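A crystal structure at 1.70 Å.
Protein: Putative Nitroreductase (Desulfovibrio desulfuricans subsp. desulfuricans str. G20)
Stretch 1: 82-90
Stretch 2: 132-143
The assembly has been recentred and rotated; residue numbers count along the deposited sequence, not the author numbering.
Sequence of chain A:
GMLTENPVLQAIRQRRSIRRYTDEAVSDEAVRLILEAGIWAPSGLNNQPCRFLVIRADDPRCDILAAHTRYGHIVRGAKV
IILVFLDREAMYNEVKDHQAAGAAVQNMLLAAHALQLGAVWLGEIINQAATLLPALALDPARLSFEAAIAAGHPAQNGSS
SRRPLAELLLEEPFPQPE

Stretch 1 82-90: ILVFLDREA
Stretch 2 132-143: LLPALALDPARL

Stretch 1 continues a strand begun earlier in the chain, extended through Asp-87; Arg-88 and Glu-89 follow at phi/psi -59/-28 and -72/-29, and Ala-90 N donates a hydrogen bond to Asp-87 O (3.0 Å). Stretch 2 enters as the last residues, Leu-132 to Ala-135, of a helix that begins earlier, kinked at Pro-134, whose nitrogen has no hydrogen to give to the turn before. Leu-133 (chi1 -94°, between wells; chi2 p) puts CD1 at the edge of the Phe-85 ring, 4.2 Å from CE2. Leu-136 (m, t), the first residue to leave helical geometry (-100/13), points toward the strand, its CD1 3.8 Å from Leu-83 CD1. Ala-137 takes a left-handed conformation (64/32), and the extended Leu-138 (-111/152; m, t) brings CD1 to 3.6 Å from Phe-85 CZ. Phe-85 (chi1 m, chi2 83°) thus spends its flat, apolar ring among leucines.

Asp-139 (chi1 t) then organises a turn: its OD1 accepts from Ala-141 N (3.1 Å), and its O from Arg-142 N (2.9 Å). Carbonyls of the turn and of Leu-143 suit a cationic partner: Arg-88 (m, t, t, chi4 -84°) donates NE to Pro-140 O at 2.9 Å and weakly to Leu-143 O at 3.3 Å. Water 1 links Arg-88 NH2 (2.6 Å) to Leu-143 O (2.8 Å).

Arg-142 starts away from the strand, but its long chain (t, p, t, chi4 -73°) returns to form a salt bridge with Asp-87 (chi1 t): NE to OD1 2.8 Å, nearly linear, and NH2 to OD2 2.9 Å. The carboxylate serves two partners, for Asp-87 OD1 also accepts from Glu-89 N (2.8 Å). Arg-88 N donates a hydrogen bond to Arg-142 O (2.9 Å).

Leu-143 (-129/140; m, t) pairs with Asp-87 as an antiparallel, non-hydrogen-bonded bridge, CA to CA 4.9 Å. Leu-143 CA lies 3.3 Å from Leu-86 O, a CA-H...O contact, and its apolar side chain suits buried Phe-85, Leu-143 CB lying 4.1 Å from Phe-85 CD2.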

# COMPACT_ATOMS: atom_id res chain seq x y z
N ILE A 82 7.34 -2.21 -14.43
CA ILE A 82 8.09 -2.67 -13.27
C ILE A 82 7.35 -3.91 -12.73
O ILE A 82 6.18 -3.84 -12.31
CB ILE A 82 8.25 -1.57 -12.16
CG1 ILE A 82 9.07 -0.38 -12.67
CG2 ILE A 82 8.95 -2.17 -10.88
CD1 ILE A 82 9.07 0.82 -11.71
N LEU A 83 8.01 -5.05 -12.80
CA LEU A 83 7.47 -6.27 -12.21
C LEU A 83 7.85 -6.33 -10.73
O LEU A 83 9.01 -6.08 -10.37
CB LEU A 83 7.94 -7.50 -12.97
CG LEU A 83 7.69 -7.52 -14.47
CD1 LEU A 83 8.21 -8.83 -15.09
CD2 LEU A 83 6.24 -7.32 -14.78
N VAL A 84 6.85 -6.61 -9.90
CA VAL A 84 7.04 -6.70 -8.46
C VAL A 84 6.85 -8.14 -7.98
O VAL A 84 5.87 -8.80 -8.33
CB VAL A 84 6.01 -5.79 -7.76
CG1 VAL A 84 6.28 -5.72 -6.24
CG2 VAL A 84 6.03 -4.40 -8.42
N PHE A 85 7.77 -8.60 -7.14
CA PHE A 85 7.75 -9.95 -6.62
C PHE A 85 8.04 -9.95 -5.12
O PHE A 85 8.53 -8.97 -4.54
CB PHE A 85 8.86 -10.83 -7.23
CG PHE A 85 8.90 -10.82 -8.72
CD1 PHE A 85 9.56 -9.79 -9.39
CD2 PHE A 85 8.31 -11.83 -9.47
CE1 PHE A 85 9.59 -9.76 -10.76
CE2 PHE A 85 8.35 -11.80 -10.84
CZ PHE A 85 8.98 -10.77 -11.49
N LEU A 86 7.67 -11.04 -4.47
CA LEU A 86 8.17 -11.32 -3.14
C LEU A 86 9.18 -12.45 -3.28
O LEU A 86 8.98 -13.42 -4.03
CB LEU A 86 7.08 -11.77 -2.16
CG LEU A 86 6.03 -10.75 -1.78
CD1 LEU A 86 4.87 -11.38 -1.09
CD2 LEU A 86 6.67 -9.67 -0.91
N ASP A 87 10.29 -12.29 -2.59
CA ASP A 87 11.31 -13.33 -2.48
C ASP A 87 10.78 -14.32 -1.44
O ASP A 87 10.62 -14.00 -0.26
CB ASP A 87 12.63 -12.72 -2.04
CG ASP A 87 13.74 -13.75 -1.85
OD1 ASP A 87 13.47 -14.93 -1.59
OD2 ASP A 87 14.90 -13.36 -1.91
N ARG A 88 10.50 -15.53 -1.88
CA ARG A 88 9.94 -16.55 -0.98
C ARG A 88 10.82 -16.87 0.22
O ARG A 88 10.30 -17.24 1.27
CB ARG A 88 9.60 -17.83 -1.74
CG ARG A 88 8.49 -17.61 -2.77
CD ARG A 88 8.07 -18.90 -3.48
NE ARG A 88 7.09 -18.64 -4.54
CZ ARG A 88 5.77 -18.52 -4.35
NH1 ARG A 88 5.24 -18.61 -3.14
NH2 ARG A 88 5.00 -18.26 -5.38
N GLU A 89 12.14 -16.70 0.09
CA GLU A 89 13.04 -16.94 1.22
C GLU A 89 12.95 -15.87 2.30
O GLU A 89 13.15 -16.16 3.47
CB GLU A 89 14.50 -17.08 0.74
CG GLU A 89 14.73 -18.37 -0.00
CD GLU A 89 14.37 -19.57 0.87
OE1 GLU A 89 14.89 -19.62 2.02
OE2 GLU A 89 13.56 -20.42 0.44
N ALA A 90 12.60 -14.65 1.90
CA ALA A 90 12.49 -13.54 2.82
C ALA A 90 11.09 -13.38 3.45
O ALA A 90 10.90 -12.47 4.27
CB ALA A 90 12.86 -12.27 2.08
N LEU A 132 4.27 -17.65 -17.12
CA LEU A 132 5.02 -16.43 -17.40
C LEU A 132 6.43 -16.37 -16.78
O LEU A 132 7.37 -15.99 -17.46
CB LEU A 132 4.18 -15.20 -17.01
CG LEU A 132 4.81 -13.80 -17.15
CD1 LEU A 132 5.25 -13.50 -18.60
CD2 LEU A 132 3.80 -12.78 -16.64
N LEU A 133 6.58 -16.73 -15.51
CA LEU A 133 7.89 -16.61 -14.86
C LEU A 133 8.98 -17.43 -15.55
O LEU A 133 10.04 -16.89 -15.88
CB LEU A 133 7.80 -16.87 -13.35
CG LEU A 133 7.61 -15.59 -12.51
CD1 LEU A 133 6.35 -14.78 -12.93
CD2 LEU A 133 7.60 -15.89 -10.98
N PRO A 134 8.73 -18.73 -15.77
CA PRO A 134 9.74 -19.52 -16.50
C PRO A 134 10.07 -18.91 -17.89
O PRO A 134 11.25 -18.95 -18.31
CB PRO A 134 9.07 -20.89 -16.64
CG PRO A 134 8.14 -20.98 -15.50
CD PRO A 134 7.61 -19.58 -15.32
N ALA A 135 9.08 -18.29 -18.56
CA ALA A 135 9.30 -17.66 -19.87
C ALA A 135 10.24 -16.45 -19.77
O ALA A 135 10.87 -16.06 -20.76
CB ALA A 135 7.96 -17.25 -20.53
N LEU A 136 10.33 -15.85 -18.57
CA LEU A 136 11.19 -14.71 -18.29
C LEU A 136 12.47 -15.14 -17.59
O LEU A 136 13.21 -14.32 -17.05
CB LEU A 136 10.42 -13.71 -17.40
CG LEU A 136 9.19 -13.00 -17.99
CD1 LEU A 136 8.45 -12.21 -16.87
CD2 LEU A 136 9.64 -12.12 -19.16
N ALA A 137 12.73 -16.46 -17.59
CA ALA A 137 13.88 -17.06 -16.96
C ALA A 137 13.90 -16.87 -15.45
O ALA A 137 14.95 -16.73 -14.85
CB ALA A 137 15.18 -16.57 -17.60
N LEU A 138 12.71 -16.81 -14.86
CA LEU A 138 12.56 -16.66 -13.40
C LEU A 138 11.99 -17.95 -12.78
O LEU A 138 11.26 -18.70 -13.43
CB LEU A 138 11.68 -15.45 -13.06
CG LEU A 138 12.14 -14.09 -13.60
CD1 LEU A 138 11.11 -12.96 -13.34
CD2 LEU A 138 13.51 -13.74 -13.01
N ASP A 139 12.32 -18.18 -11.53
CA ASP A 139 11.97 -19.40 -10.83
C ASP A 139 10.77 -19.16 -9.90
O ASP A 139 10.90 -18.42 -8.92
CB ASP A 139 13.20 -19.83 -10.02
CG ASP A 139 13.04 -21.16 -9.33
OD1 ASP A 139 12.03 -21.85 -9.54
OD2 ASP A 139 13.98 -21.50 -8.57
N PRO A 140 9.61 -19.75 -10.23
CA PRO A 140 8.46 -19.58 -9.34
C PRO A 140 8.66 -20.19 -7.95
O PRO A 140 7.89 -19.88 -7.04
CB PRO A 140 7.31 -20.27 -10.09
CG PRO A 140 7.80 -20.53 -11.48
CD PRO A 140 9.28 -20.59 -11.40
N ALA A 141 9.66 -21.05 -7.78
CA ALA A 141 9.96 -21.63 -6.47
C ALA A 141 10.71 -20.60 -5.62
O ALA A 141 10.79 -20.73 -4.39
CB ALA A 141 10.78 -22.92 -6.62
N ARG A 142 11.26 -19.57 -6.26
CA ARG A 142 12.00 -18.54 -5.55
C ARG A 142 11.21 -17.26 -5.38
O ARG A 142 11.41 -16.54 -4.41
CB ARG A 142 13.27 -18.17 -6.27
CG ARG A 142 14.13 -17.15 -5.50
CD ARG A 142 14.38 -17.58 -4.01
NE ARG A 142 15.09 -16.57 -3.24
CZ ARG A 142 16.38 -16.30 -3.39
NH1 ARG A 142 17.13 -16.96 -4.28
NH2 ARG A 142 16.94 -15.35 -2.65
N LEU A 143 10.32 -16.99 -6.34
CA LEU A 143 9.61 -15.72 -6.38
C LEU A 143 8.10 -15.86 -6.50
O LEU A 143 7.63 -16.75 -7.22
CB LEU A 143 10.14 -14.95 -7.60
CG LEU A 143 11.64 -14.58 -7.66
CD1 LEU A 143 12.00 -14.16 -9.10
CD2 LEU A 143 11.99 -13.52 -6.62
O HOH W 1 5.47 -18.40 -7.97
O HOH W 2 12.96 -20.04 -2.31